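Local coordinates for type IV pilus assembly protein PilF (Thermus thermophilus HB8, PDB 5OIU), which binds and probably hydrolyses ATP as a hexameric AAA+ motor that powers assembly of type IV pili, at residues Q14-A19 and S25-E30; L94-L99 and E105-R110; E224-A229 and T253-M258; A232-H237 and I265-I270; E294-L299 and D369-A374. One frame throughout, in Å; residues are numbered along the deposited sequence.

Interaction 1: Q14-A19 and S25-E30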
# COMPACT_ATOMS: atom_id res chain seq x y z
N GLN C 14 15.45 -30.26 -40.30
CA GLN C 14 16.35 -30.05 -41.43
C GLN C 14 16.94 -28.64 -41.43
O GLN C 14 18.13 -28.47 -41.70
CB GLN C 14 15.62 -30.33 -42.74
CG GLN C 14 16.53 -30.43 -43.98
CD GLN C 14 15.78 -30.90 -45.23
OE1 GLN C 14 14.56 -30.76 -45.33
NE2 GLN C 14 16.52 -31.47 -46.19
N VAL C 15 16.12 -27.63 -41.16
CA VAL C 15 16.66 -26.28 -41.23
C VAL C 15 17.62 -26.07 -40.07
O VAL C 15 18.65 -25.40 -40.23
CB VAL C 15 15.53 -25.20 -41.28
CG1 VAL C 15 14.82 -25.04 -39.98
CG2 VAL C 15 16.09 -23.86 -41.72
N ILE C 16 17.35 -26.69 -38.93
CA ILE C 16 18.29 -26.61 -37.82
C ILE C 16 19.58 -27.37 -38.17
O ILE C 16 20.68 -26.84 -37.96
CB ILE C 16 17.64 -27.11 -36.52
CG1 ILE C 16 16.30 -26.40 -36.30
CG2 ILE C 16 18.60 -26.90 -35.31
CD1 ILE C 16 15.74 -26.48 -34.88
N ARG C 17 19.46 -28.54 -38.72
CA ARG C 17 20.64 -29.23 -39.16
C ARG C 17 21.42 -28.37 -40.11
O ARG C 17 22.58 -28.20 -39.95
CB ARG C 17 20.32 -30.58 -39.77
CG ARG C 17 21.56 -31.38 -40.14
CD ARG C 17 21.26 -32.78 -40.59
NE ARG C 17 20.46 -32.79 -41.80
CZ ARG C 17 19.17 -33.15 -41.89
NH1 ARG C 17 18.48 -33.55 -40.84
NH2 ARG C 17 18.58 -33.11 -43.06
N GLU C 18 20.76 -27.79 -41.09
CA GLU C 18 21.46 -26.99 -42.10
C GLU C 18 22.07 -25.72 -41.50
O GLU C 18 23.24 -25.39 -41.78
CB GLU C 18 20.52 -26.63 -43.24
CG GLU C 18 20.49 -27.65 -44.38
CD GLU C 18 21.83 -27.83 -45.06
OE1 GLU C 18 22.73 -26.97 -44.85
OE2 GLU C 18 21.98 -28.82 -45.81
N ALA C 19 21.30 -24.98 -40.69
CA ALA C 19 21.85 -23.81 -40.00
C ALA C 19 23.11 -24.16 -39.22
O ALA C 19 24.14 -23.48 -39.33
CB ALA C 19 20.80 -23.19 -39.07
N SER C 25 23.84 -17.92 -37.98
CA SER C 25 23.59 -17.35 -36.67
C SER C 25 22.11 -17.30 -36.30
O SER C 25 21.79 -17.35 -35.12
CB SER C 25 24.18 -15.94 -36.59
OG SER C 25 23.49 -15.08 -37.46
N ASP C 26 21.20 -17.21 -37.27
CA ASP C 26 19.77 -17.10 -36.97
C ASP C 26 18.95 -17.77 -38.07
O ASP C 26 19.36 -17.82 -39.23
CB ASP C 26 19.34 -15.63 -36.82
CG ASP C 26 20.24 -14.84 -35.85
OD1 ASP C 26 19.98 -14.90 -34.63
OD2 ASP C 26 21.21 -14.16 -36.29
N ILE C 27 17.76 -18.24 -37.69
CA ILE C 27 16.79 -18.85 -38.61
C ILE C 27 15.50 -18.06 -38.52
O ILE C 27 14.90 -17.96 -37.43
CB ILE C 27 16.52 -20.31 -38.25
CG1 ILE C 27 17.80 -21.12 -38.15
CG2 ILE C 27 15.58 -20.93 -39.24
CD1 ILE C 27 17.52 -22.55 -37.75
N HIS C 28 15.03 -17.53 -39.66
CA HIS C 28 13.79 -16.76 -39.74
C HIS C 28 12.75 -17.53 -40.53
O HIS C 28 12.98 -17.88 -41.70
CB HIS C 28 14.01 -15.41 -40.42
CG HIS C 28 14.96 -14.51 -39.70
ND1 HIS C 28 14.61 -13.25 -39.28
CD2 HIS C 28 16.25 -14.69 -39.35
CE1 HIS C 28 15.65 -12.68 -38.69
NE2 HIS C 28 16.66 -13.53 -38.72
N ILE C 29 11.57 -17.73 -39.93
CA ILE C 29 10.44 -18.40 -40.57
C ILE C 29 9.32 -17.36 -40.69
O ILE C 29 8.56 -17.13 -39.74
CB ILE C 29 9.99 -19.64 -39.79
CG1 ILE C 29 11.18 -20.61 -39.69
CG2 ILE C 29 8.82 -20.32 -40.48
CD1 ILE C 29 10.85 -22.00 -39.17
N GLU C 30 9.23 -16.72 -41.86
CA GLU C 30 8.34 -15.58 -42.07
C GLU C 30 7.13 -15.96 -42.90
O GLU C 30 7.27 -16.25 -44.10
CB GLU C 30 9.08 -14.44 -42.78
CG GLU C 30 10.53 -14.21 -42.36
CD GLU C 30 11.03 -12.84 -42.83
OE1 GLU C 30 11.84 -12.22 -42.11
OE2 GLU C 30 10.60 -12.38 -43.92

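Interaction 2: L94-L99 and E105-R110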
# COMPACT_ATOMS: atom_id res chain seq x y z
N LEU C 94 19.14 -23.05 -29.05
CA LEU C 94 18.50 -22.02 -29.84
C LEU C 94 17.66 -21.11 -28.95
O LEU C 94 16.83 -21.60 -28.17
CB LEU C 94 17.62 -22.65 -30.92
CG LEU C 94 18.36 -23.64 -31.82
CD1 LEU C 94 17.73 -25.01 -31.77
CD2 LEU C 94 18.33 -23.09 -33.23
N ARG C 95 17.88 -19.81 -29.07
CA ARG C 95 16.96 -18.79 -28.55
C ARG C 95 15.76 -18.72 -29.50
O ARG C 95 15.90 -18.33 -30.66
CB ARG C 95 17.68 -17.45 -28.46
CG ARG C 95 17.05 -16.39 -27.56
CD ARG C 95 16.06 -15.48 -28.31
NE ARG C 95 16.58 -14.89 -29.56
CZ ARG C 95 17.50 -13.92 -29.62
NH1 ARG C 95 18.02 -13.44 -28.50
NH2 ARG C 95 17.91 -13.45 -30.80
N LEU C 96 14.58 -19.10 -29.03
CA LEU C 96 13.39 -19.09 -29.87
C LEU C 96 12.52 -17.88 -29.54
O LEU C 96 12.37 -17.51 -28.37
CB LEU C 96 12.59 -20.38 -29.70
CG LEU C 96 11.20 -20.36 -30.34
CD1 LEU C 96 11.26 -20.07 -31.82
CD2 LEU C 96 10.45 -21.64 -30.08
N SER C 97 11.95 -17.26 -30.57
CA SER C 97 11.06 -16.11 -30.41
C SER C 97 9.95 -16.20 -31.44
O SER C 97 10.23 -16.35 -32.63
CB SER C 97 11.82 -14.80 -30.57
OG SER C 97 10.99 -13.77 -31.07
N THR C 98 8.69 -16.13 -30.99
CA THR C 98 7.55 -16.11 -31.90
C THR C 98 6.83 -14.78 -31.77
O THR C 98 6.58 -14.30 -30.67
CB THR C 98 6.56 -17.26 -31.65
OG1 THR C 98 5.92 -17.09 -30.38
CG2 THR C 98 7.25 -18.61 -31.71
N LEU C 99 6.47 -14.21 -32.92
CA LEU C 99 5.91 -12.89 -32.96
C LEU C 99 4.73 -12.90 -33.92
O LEU C 99 4.87 -13.33 -35.08
CB LEU C 99 6.97 -11.89 -33.41
CG LEU C 99 6.52 -10.44 -33.64
CD1 LEU C 99 6.65 -9.65 -32.36
CD2 LEU C 99 7.35 -9.81 -34.76
N GLU C 105 2.26 -16.17 -37.49
CA GLU C 105 3.35 -16.05 -36.53
C GLU C 105 4.70 -16.25 -37.20
O GLU C 105 4.91 -17.21 -37.94
CB GLU C 105 3.18 -17.05 -35.39
CG GLU C 105 1.94 -16.80 -34.58
CD GLU C 105 1.83 -17.75 -33.42
OE1 GLU C 105 1.27 -18.85 -33.62
OE2 GLU C 105 2.33 -17.40 -32.33
N LYS C 106 5.61 -15.32 -36.94
CA LYS C 106 6.98 -15.42 -37.40
C LYS C 106 7.81 -15.99 -36.27
O LYS C 106 7.64 -15.61 -35.11
CB LYS C 106 7.53 -14.07 -37.84
CG LYS C 106 9.03 -14.11 -38.07
CD LYS C 106 9.61 -12.83 -38.63
CE LYS C 106 11.11 -13.04 -38.87
NZ LYS C 106 11.80 -11.91 -39.50
N ALA C 107 8.69 -16.92 -36.60
CA ALA C 107 9.55 -17.52 -35.59
C ALA C 107 10.99 -17.19 -35.93
O ALA C 107 11.40 -17.32 -37.09
CB ALA C 107 9.33 -19.02 -35.51
N VAL C 108 11.75 -16.71 -34.95
CA VAL C 108 13.18 -16.52 -35.11
C VAL C 108 13.88 -17.45 -34.12
O VAL C 108 13.49 -17.53 -32.95
CB VAL C 108 13.62 -15.05 -34.89
CG1 VAL C 108 15.14 -14.95 -34.89
CG2 VAL C 108 13.06 -14.14 -35.98
N MET C 109 14.87 -18.17 -34.61
CA MET C 109 15.70 -19.00 -33.75
C MET C 109 17.15 -18.56 -33.89
O MET C 109 17.76 -18.76 -34.95
CB MET C 109 15.52 -20.48 -34.09
CG MET C 109 14.26 -21.08 -33.49
SD MET C 109 13.95 -22.79 -33.97
CE MET C 109 13.99 -22.66 -35.76
N ARG C 110 17.70 -17.94 -32.85
CA ARG C 110 19.11 -17.60 -32.86
C ARG C 110 19.92 -18.78 -32.37
O ARG C 110 19.62 -19.36 -31.32
CB ARG C 110 19.43 -16.37 -32.00
CG ARG C 110 20.98 -16.23 -31.84
CD ARG C 110 21.51 -14.82 -31.60
NE ARG C 110 21.18 -13.87 -32.66
CZ ARG C 110 20.85 -12.61 -32.40
NH1 ARG C 110 20.82 -12.20 -31.14
NH2 ARG C 110 20.53 -11.77 -33.38
O HOH W 1 3.44 -16.35 -30.14

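Interaction 3: E224-A229 and T253-M258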
# COMPACT_ATOMS: atom_id res chain seq x y z
N GLU C 224 5.43 -20.53 -3.11
CA GLU C 224 5.86 -21.65 -2.27
C GLU C 224 7.37 -21.86 -2.34
O GLU C 224 8.02 -22.09 -1.30
CB GLU C 224 5.12 -22.92 -2.69
CG GLU C 224 4.62 -23.79 -1.54
CD GLU C 224 3.86 -22.97 -0.47
OE1 GLU C 224 3.19 -21.96 -0.83
OE2 GLU C 224 3.93 -23.35 0.73
N THR C 225 7.95 -21.77 -3.54
CA THR C 225 9.39 -21.96 -3.71
C THR C 225 10.18 -20.84 -3.05
O THR C 225 11.18 -21.10 -2.38
CB THR C 225 9.75 -22.05 -5.20
OG1 THR C 225 9.14 -23.23 -5.78
CG2 THR C 225 11.26 -22.08 -5.39
N ALA C 226 9.74 -19.59 -3.23
CA ALA C 226 10.43 -18.48 -2.57
C ALA C 226 10.39 -18.64 -1.06
O ALA C 226 11.37 -18.34 -0.36
CB ALA C 226 9.81 -17.15 -2.98
N LYS C 227 9.27 -19.13 -0.52
CA LYS C 227 9.18 -19.23 0.93
C LYS C 227 10.04 -20.38 1.45
O LYS C 227 10.78 -20.21 2.42
CB LYS C 227 7.72 -19.35 1.37
CG LYS C 227 7.14 -18.06 2.02
CD LYS C 227 7.66 -17.84 3.48
CE LYS C 227 7.36 -16.42 4.06
NZ LYS C 227 8.46 -15.90 4.92
N ILE C 228 10.01 -21.54 0.78
CA ILE C 228 10.86 -22.65 1.20
C ILE C 228 12.34 -22.31 1.04
O ILE C 228 13.16 -22.62 1.90
CB ILE C 228 10.49 -23.94 0.45
CG1 ILE C 228 9.07 -24.37 0.78
CG2 ILE C 228 11.47 -25.04 0.78
CD1 ILE C 228 8.53 -25.38 -0.15
N ALA C 229 12.69 -21.63 -0.05
CA ALA C 229 14.09 -21.27 -0.23
C ALA C 229 14.55 -20.30 0.85
O ALA C 229 15.66 -20.44 1.38
CB ALA C 229 14.32 -20.68 -1.62
N THR C 253 12.41 -6.50 -3.53
CA THR C 253 11.00 -6.19 -3.74
C THR C 253 10.26 -7.39 -4.31
O THR C 253 9.13 -7.68 -3.92
CB THR C 253 10.87 -4.99 -4.66
OG1 THR C 253 11.48 -3.86 -4.03
CG2 THR C 253 9.40 -4.68 -4.93
N ARG C 254 10.90 -8.12 -5.22
CA ARG C 254 10.23 -9.23 -5.88
C ARG C 254 9.98 -10.40 -4.91
O ARG C 254 8.96 -11.11 -5.03
CB ARG C 254 11.05 -9.68 -7.08
CG ARG C 254 10.37 -10.74 -7.86
CD ARG C 254 9.08 -10.22 -8.46
NE ARG C 254 8.18 -11.28 -8.87
CZ ARG C 254 8.49 -12.25 -9.74
NH1 ARG C 254 9.70 -12.31 -10.32
NH2 ARG C 254 7.57 -13.17 -10.04
N LEU C 255 10.89 -10.64 -3.96
CA LEU C 255 10.63 -11.64 -2.92
C LEU C 255 9.45 -11.22 -2.05
O LEU C 255 8.60 -12.05 -1.69
CB LEU C 255 11.87 -11.87 -2.04
CG LEU C 255 13.01 -12.73 -2.57
CD1 LEU C 255 14.23 -12.65 -1.66
CD2 LEU C 255 12.55 -14.16 -2.71
N ASP C 256 9.40 -9.93 -1.70
CA ASP C 256 8.29 -9.40 -0.93
C ASP C 256 6.96 -9.66 -1.62
O ASP C 256 5.98 -10.06 -0.97
CB ASP C 256 8.52 -7.90 -0.70
CG ASP C 256 7.53 -7.27 0.27
OD1 ASP C 256 6.61 -7.96 0.78
OD2 ASP C 256 7.70 -6.06 0.54
N GLU C 257 6.90 -9.47 -2.95
CA GLU C 257 5.64 -9.68 -3.65
C GLU C 257 5.26 -11.15 -3.74
O GLU C 257 4.07 -11.47 -3.82
CB GLU C 257 5.68 -9.10 -5.06
CG GLU C 257 6.39 -7.80 -5.18
CD GLU C 257 6.58 -7.38 -6.62
OE1 GLU C 257 6.81 -6.18 -6.87
OE2 GLU C 257 6.49 -8.27 -7.51
N MET C 258 6.22 -12.03 -3.70
CA MET C 258 5.89 -13.41 -3.78
C MET C 258 5.39 -13.98 -2.46
O MET C 258 4.99 -15.11 -2.39
CB MET C 258 7.03 -14.21 -4.35
CG MET C 258 7.38 -13.81 -5.76
SD MET C 258 8.95 -14.43 -6.34
CE MET C 258 8.40 -15.74 -7.37

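Interaction 4: A232-H237 and I265-I270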
# COMPACT_ATOMS: atom_id res chain seq x y z
N ALA C 232 14.90 -22.32 4.14
CA ALA C 232 16.11 -23.15 4.21
C ALA C 232 17.35 -22.30 4.44
O ALA C 232 18.28 -22.75 5.11
CB ALA C 232 16.25 -23.98 2.93
N ALA C 233 17.39 -21.07 3.92
CA ALA C 233 18.48 -20.18 4.32
C ALA C 233 18.40 -19.83 5.80
O ALA C 233 19.43 -19.75 6.48
CB ALA C 233 18.47 -18.92 3.47
N LEU C 234 17.19 -19.64 6.33
CA LEU C 234 17.02 -19.25 7.73
C LEU C 234 17.52 -20.33 8.69
O LEU C 234 18.24 -20.04 9.65
CB LEU C 234 15.56 -18.93 8.02
CG LEU C 234 15.15 -17.56 7.50
CD1 LEU C 234 13.67 -17.33 7.71
CD2 LEU C 234 15.99 -16.50 8.19
N THR C 235 17.12 -21.57 8.45
CA THR C 235 17.49 -22.65 9.36
C THR C 235 18.98 -22.99 9.31
O THR C 235 19.46 -23.72 10.19
CB THR C 235 16.66 -23.90 9.06
OG1 THR C 235 16.99 -24.39 7.76
CG2 THR C 235 15.19 -23.55 9.07
N GLY C 236 19.73 -22.49 8.33
CA GLY C 236 21.17 -22.62 8.39
C GLY C 236 21.83 -23.26 7.18
O GLY C 236 22.98 -23.69 7.28
N HIS C 237 21.15 -23.31 6.05
CA HIS C 237 21.72 -23.79 4.81
C HIS C 237 22.17 -22.62 3.93
O HIS C 237 21.69 -21.50 4.07
CB HIS C 237 20.70 -24.64 4.06
CG HIS C 237 20.27 -25.86 4.82
ND1 HIS C 237 18.95 -26.15 5.07
CD2 HIS C 237 20.99 -26.87 5.36
CE1 HIS C 237 18.87 -27.29 5.75
NE2 HIS C 237 20.09 -27.74 5.93
N ILE C 265 13.01 -12.05 4.84
CA ILE C 265 13.94 -11.58 3.82
C ILE C 265 15.16 -10.94 4.47
O ILE C 265 16.30 -11.20 4.08
CB ILE C 265 13.24 -10.61 2.86
CG1 ILE C 265 12.03 -11.28 2.20
CG2 ILE C 265 14.19 -10.09 1.82
CD1 ILE C 265 11.28 -10.38 1.22
N SER C 266 14.93 -10.11 5.48
CA SER C 266 16.03 -9.41 6.13
C SER C 266 17.00 -10.38 6.80
O SER C 266 18.22 -10.18 6.76
CB SER C 266 15.48 -8.40 7.15
OG SER C 266 16.52 -7.56 7.61
N ALA C 267 16.47 -11.44 7.39
CA ALA C 267 17.29 -12.37 8.15
C ALA C 267 18.12 -13.32 7.28
O ALA C 267 19.12 -13.85 7.77
CB ALA C 267 16.39 -13.19 9.09
N ALA C 268 17.75 -13.53 6.02
CA ALA C 268 18.30 -14.63 5.21
C ALA C 268 19.11 -14.16 4.02
O ALA C 268 20.10 -14.82 3.65
CB ALA C 268 17.16 -15.53 4.71
N LEU C 269 18.71 -13.06 3.39
CA LEU C 269 19.36 -12.60 2.17
C LEU C 269 20.76 -12.12 2.50
O LEU C 269 20.93 -11.24 3.34
CB LEU C 269 18.54 -11.50 1.53
CG LEU C 269 19.11 -10.97 0.22
CD1 LEU C 269 19.01 -12.03 -0.82
CD2 LEU C 269 18.36 -9.73 -0.22
N ILE C 270 21.77 -12.69 1.84
CA ILE C 270 23.12 -12.23 2.07
C ILE C 270 23.60 -11.33 0.96
O ILE C 270 24.53 -10.53 1.18
CB ILE C 270 24.11 -13.40 2.28
CG1 ILE C 270 23.93 -14.44 1.19
CG2 ILE C 270 23.87 -14.06 3.61
CD1 ILE C 270 24.82 -15.64 1.40

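Interaction 5: E294-L299 and D369-A374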
# COMPACT_ATOMS: atom_id res chain seq x y z
N GLU C 294 31.95 15.63 -21.43
CA GLU C 294 30.63 15.80 -20.84
C GLU C 294 29.92 14.46 -20.64
O GLU C 294 29.34 14.22 -19.58
CB GLU C 294 29.78 16.72 -21.70
CG GLU C 294 30.06 18.18 -21.48
CD GLU C 294 29.49 18.73 -20.17
OE1 GLU C 294 29.17 17.93 -19.24
OE2 GLU C 294 29.36 19.97 -20.09
N THR C 295 29.98 13.58 -21.65
CA THR C 295 29.41 12.24 -21.52
C THR C 295 29.90 11.56 -20.25
O THR C 295 29.11 11.08 -19.44
CB THR C 295 29.75 11.36 -22.73
OG1 THR C 295 29.49 12.04 -23.96
CG2 THR C 295 28.93 10.09 -22.67
N LEU C 296 31.23 11.49 -20.09
CA LEU C 296 31.83 10.86 -18.91
C LEU C 296 31.41 11.56 -17.63
O LEU C 296 31.15 10.91 -16.61
CB LEU C 296 33.36 10.87 -19.03
CG LEU C 296 33.92 10.13 -20.24
CD1 LEU C 296 35.43 10.31 -20.27
CD2 LEU C 296 33.55 8.65 -20.20
N ARG C 297 31.35 12.90 -17.66
CA ARG C 297 30.87 13.66 -16.51
C ARG C 297 29.47 13.22 -16.12
O ARG C 297 29.23 12.80 -14.98
CB ARG C 297 30.90 15.16 -16.84
CG ARG C 297 31.69 16.03 -15.89
CD ARG C 297 31.75 17.47 -16.37
NE ARG C 297 33.07 17.83 -16.90
CZ ARG C 297 33.32 18.13 -18.17
NH1 ARG C 297 32.34 18.11 -19.07
NH2 ARG C 297 34.55 18.46 -18.56
N ARG C 298 28.53 13.28 -17.07
CA ARG C 298 27.16 12.89 -16.73
C ARG C 298 27.05 11.41 -16.39
O ARG C 298 26.07 11.00 -15.76
CB ARG C 298 26.17 13.25 -17.86
CG ARG C 298 26.56 14.45 -18.71
CD ARG C 298 25.94 15.79 -18.24
NE ARG C 298 24.49 15.71 -18.08
CZ ARG C 298 23.62 15.74 -19.09
NH1 ARG C 298 22.32 15.65 -18.85
NH2 ARG C 298 24.05 15.84 -20.34
N LEU C 299 28.05 10.60 -16.75
CA LEU C 299 28.11 9.22 -16.29
C LEU C 299 28.77 9.10 -14.92
O LEU C 299 29.16 8.00 -14.51
CB LEU C 299 28.82 8.34 -17.32
CG LEU C 299 28.00 8.14 -18.61
CD1 LEU C 299 28.86 7.75 -19.80
CD2 LEU C 299 26.90 7.12 -18.38
N ASP C 369 29.97 -0.20 -13.64
CA ASP C 369 30.82 -1.34 -13.98
C ASP C 369 31.05 -1.41 -15.49
O ASP C 369 32.18 -1.60 -15.95
CB ASP C 369 30.19 -2.64 -13.46
CG ASP C 369 31.17 -3.82 -13.48
OD1 ASP C 369 32.11 -3.84 -12.63
OD2 ASP C 369 31.00 -4.74 -14.32
N GLY C 370 29.97 -1.25 -16.26
CA GLY C 370 30.12 -1.31 -17.71
C GLY C 370 31.05 -0.23 -18.21
O GLY C 370 31.88 -0.48 -19.08
N LEU C 371 30.93 0.98 -17.66
CA LEU C 371 31.78 2.07 -18.12
C LEU C 371 33.24 1.77 -17.84
O LEU C 371 34.11 1.89 -18.72
CB LEU C 371 31.37 3.39 -17.47
CG LEU C 371 32.32 4.53 -17.83
CD1 LEU C 371 32.27 4.78 -19.32
CD2 LEU C 371 32.03 5.81 -17.07
N TYR C 372 33.53 1.33 -16.61
CA TYR C 372 34.87 0.95 -16.21
C TYR C 372 35.50 -0.01 -17.21
O TYR C 372 36.60 0.23 -17.71
CB TYR C 372 34.81 0.36 -14.79
CG TYR C 372 36.04 -0.43 -14.38
CD1 TYR C 372 37.21 0.22 -13.95
CD2 TYR C 372 36.05 -1.82 -14.43
CE1 TYR C 372 38.35 -0.51 -13.59
CE2 TYR C 372 37.19 -2.56 -14.06
CZ TYR C 372 38.33 -1.89 -13.64
OH TYR C 372 39.45 -2.60 -13.28
N LYS C 373 34.79 -1.09 -17.55
CA LYS C 373 35.34 -2.06 -18.50
C LYS C 373 35.40 -1.50 -19.92
O LYS C 373 36.28 -1.88 -20.70
CB LYS C 373 34.53 -3.35 -18.46
CG LYS C 373 34.63 -4.10 -17.14
CD LYS C 373 33.53 -5.14 -17.01
CE LYS C 373 33.65 -5.92 -15.73
NZ LYS C 373 32.40 -6.68 -15.42
N ALA C 374 34.47 -0.61 -20.26
CA ALA C 374 34.58 0.11 -21.53
C ALA C 374 35.82 1.00 -21.54
O ALA C 374 36.47 1.13 -22.59
CB ALA C 374 33.32 0.94 -21.77

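Interaction 1: Q14-A19 and S25-E30
Ile27 of strand 26-31 reaches across to helix 6-22 and meets three of its residues. Its CB bond already points at the helix, and the two branches divide the work. CG2 lies anti to the backbone N and goes to Val15, where the two side chains meet tip to tip, Ile27 CG2 to Val15 CG2 at 3.9 Å. CG1 takes the other course, anti to the carbonyl carbon (chi1 -53°), and passes Ala19 CB at 3.8 Å. The chain then runs on extended, and its end, Ile27 CD1, comes within 3.6 Å of Ala19 CB. The same methyl lies 4.3 Å from Ile16 CG1. With an alanine here both branches go, which is likely to leave a gap beside Val15 and Ala19. The contact is wholly apolar, and all four residues are buried. The helix segment runs roughly antiparallel to the strand, at 149°, with the axes 9.5 Å apart. Helix 6-22 thus covers one face of an antiparallel sheet. Strand 36-42 lies beside Ile27 through Leu40, and strand 104-111 lies on its other flank through Met109 and Leu111.

Interaction 2: L94-L99 and E105-R110
Arg95 and Arg110 lie side by side and point the same way, from a hydrogen-bonded pair of an antiparallel hairpin. Their guanidinium planes are turned 60° apart. Arg95 NH2 sits over one face of the Arg110 group, toward its rim, 3.2 Å from Arg110 NH1. Both are donors, so this is a like-charge approach and no bond. The Arg95 chain bends at chi2 and chi3, which also brings Arg95 NH2 to 3.5 Å from Arg110 CB. Arg110 is held from outside by salt bridges to Asp26 and to Asp211 of the second subunit. A leucine in place of Arg95 would probably leave that face of the Arg110 guanidinium without its neighbour and take one positive charge from the pair. On the other face of the sheet Leu96 and Met109 also run side by side, Leu96 CD1 touching Met109 CG at 3.6 Å. At the far end one water accepts from Thr98 OG1, 2.6 Å away, and donates to Glu105 OE2, 2.7 Å away. The same carboxylate has a salt bridge to Lys65. Six backbone bonds tie the strands. The hairpin lies inside the sheet, between strands 26-31 and 79-87. Helix 57-67 covers the face of Leu96 and Ala107.

Interaction 3: E224-A229 and T253-M258
Ala226 of helix 223-235 meets Leu255 and Met258, at the end of helix 248-257, through apolar contacts alone. The methyl of Ala226 points at the other segment and touches both residues. Its CB lies 4.1 Å from Leu255 CD2. The CB of Leu255 is turned to the side, but CG lies anti to the carbonyl carbon (chi1 -78°), and the branch ending in CD2 comes back to the alanine. Met258 approaches with the root of its side chain, its CB standing 4.3 Å from Ala226 CB. Contact is light, with 112 Å² buried in all, yet the three residues are buried. The small alanine lets the backbones come near, the CA atoms of Ala226 and Leu255 being 6.9 Å apart.

Within the second segment Met258 SD packs over one face of the Arg254 guanidinium, 4.0 Å above its plane and toward the rim.

The polar interactions do not link the two segments. Arg254 NE and Glu257 OE2 form a long salt bridge of 3.7 Å. The carbonyl O of Met258 accepts a hydrogen bond from Ser223 OG, a polar link back to the start of the first helix.

Leu255 also touches Leu146 and Ala229 touches Ile144, both on strand 143-148. Two helices packed together on a central, largely parallel sheet are characteristic of the P-loop NTPase fold, here the ATPase core of this type II/IV secretion family motor.

Interaction 4: A232-H237 and I265-I270
Leu234 lays its CD2 methyl across two alanines, Ala267 and Ala268, at the end of helix 262-268. The contact belongs to the P-loop NTPase core, where helix 223-235 and helix 262-268 come together beside strand 143-148. Leu234 CD2 is 3.5 Å from Ala267 CB and 3.8 Å from Ala268 CB. Leu234 leaves the backbone sidelong, and a first torsion that sets CG beside the backbone N lets its end bend in over the alanines. Leu234 CG stays near as well, 4.0 Å from Ala268 CB. Beside it, the methyls of Ala233 and Ala268 meet at 3.8 Å, CB to CB. Ala268 CB thus has a partner on both residues of the first helix.

The small Ala268 allows a close approach, its CA lying 5.4 Å from the CA of Leu234. Ala233 and Ala268 are buried and both touch Ile144 of strand 143-148. Leu234 and Ala267 are less enclosed, and Ala267 packs also on Arg254 of the third subunit, so the contact reaches a subunit interface.

Both helices end within these segments. The second passes at Leu269 directly into strand 269-281, which lies next to strand 143-148. The first closes with a Schellman motif, where Gly236 takes a positive phi of 126°. His237 N bonds back to Ala232 O at 3.1 Å, and Gly236 N makes a weak bond to Ala233 O at 3.3 Å.

Interaction 5: E294-L299 and D369-A374
This is a small apolar contact between two helix segments far apart in sequence, with Leu371 of helix 366-374 set against Leu296 and Leu299 at the end of helix 293-298. It lies in the C-terminal part of the chain and buries 121 Å². The CB bond of Leu371 is directed at the other segment, and its two methyls serve both partners. Its CG lies anti to the backbone N (chi1 174°), and from there the branches part. Leu371 CD1 goes to Leu296 CD2 at 4.2 Å, while Leu371 CD2 goes to Leu299 CB at 4.1 Å. The side chains of Leu296 and Leu371 cross at about a right angle, so they meet through methyls. Leu299 is the first residue beyond the helix, and its CB points at Leu371.

Charged groups lie away from the leucines. Arg297 NH1 pairs with Glu294 OE1 at 3.2 Å, and the same arginine has a further salt bridge to Glu303. On the second segment Lys373 NZ binds Asp369 OD2 at 2.6 Å, on the syn side of that carboxylate oxygen. Lys373 also donates to the carbonyl O of Ala330, a residue of the ATP pocket.

Leu299 packs too on Phe263 of the second subunit. Helix 381-387 adds Leu381, which touches both Leu299 and Leu371. Helix 303-308 covers Leu296 through Ile306, and strand 328-336 runs along the Asp369 and Lys373 side.

Overall arrangement
Interactions 1 and 2 share the N-terminal antiparallel sheet, where strands 26-31 and 104-111 are neighbours; their centres are 10 Å apart, and two salt bridges, one of them Glu30-Lys106, join them. Interactions 3 and 4 share helix 223-235 in the ATPase core. Their centres are 12 Å apart, their segments alternate along the chain, and Leu255 packs on Ile265 between them. Interaction 5 comes last in sequence and stands apart, 35 Å from each of these two between centres. Interactions 1 and 3 are 39 Å apart, on opposite sides of the chain's centre. Interactions 1, 2 and 5 touch the second subunit and interaction 4 the third, consistent with a motor that works as a ring.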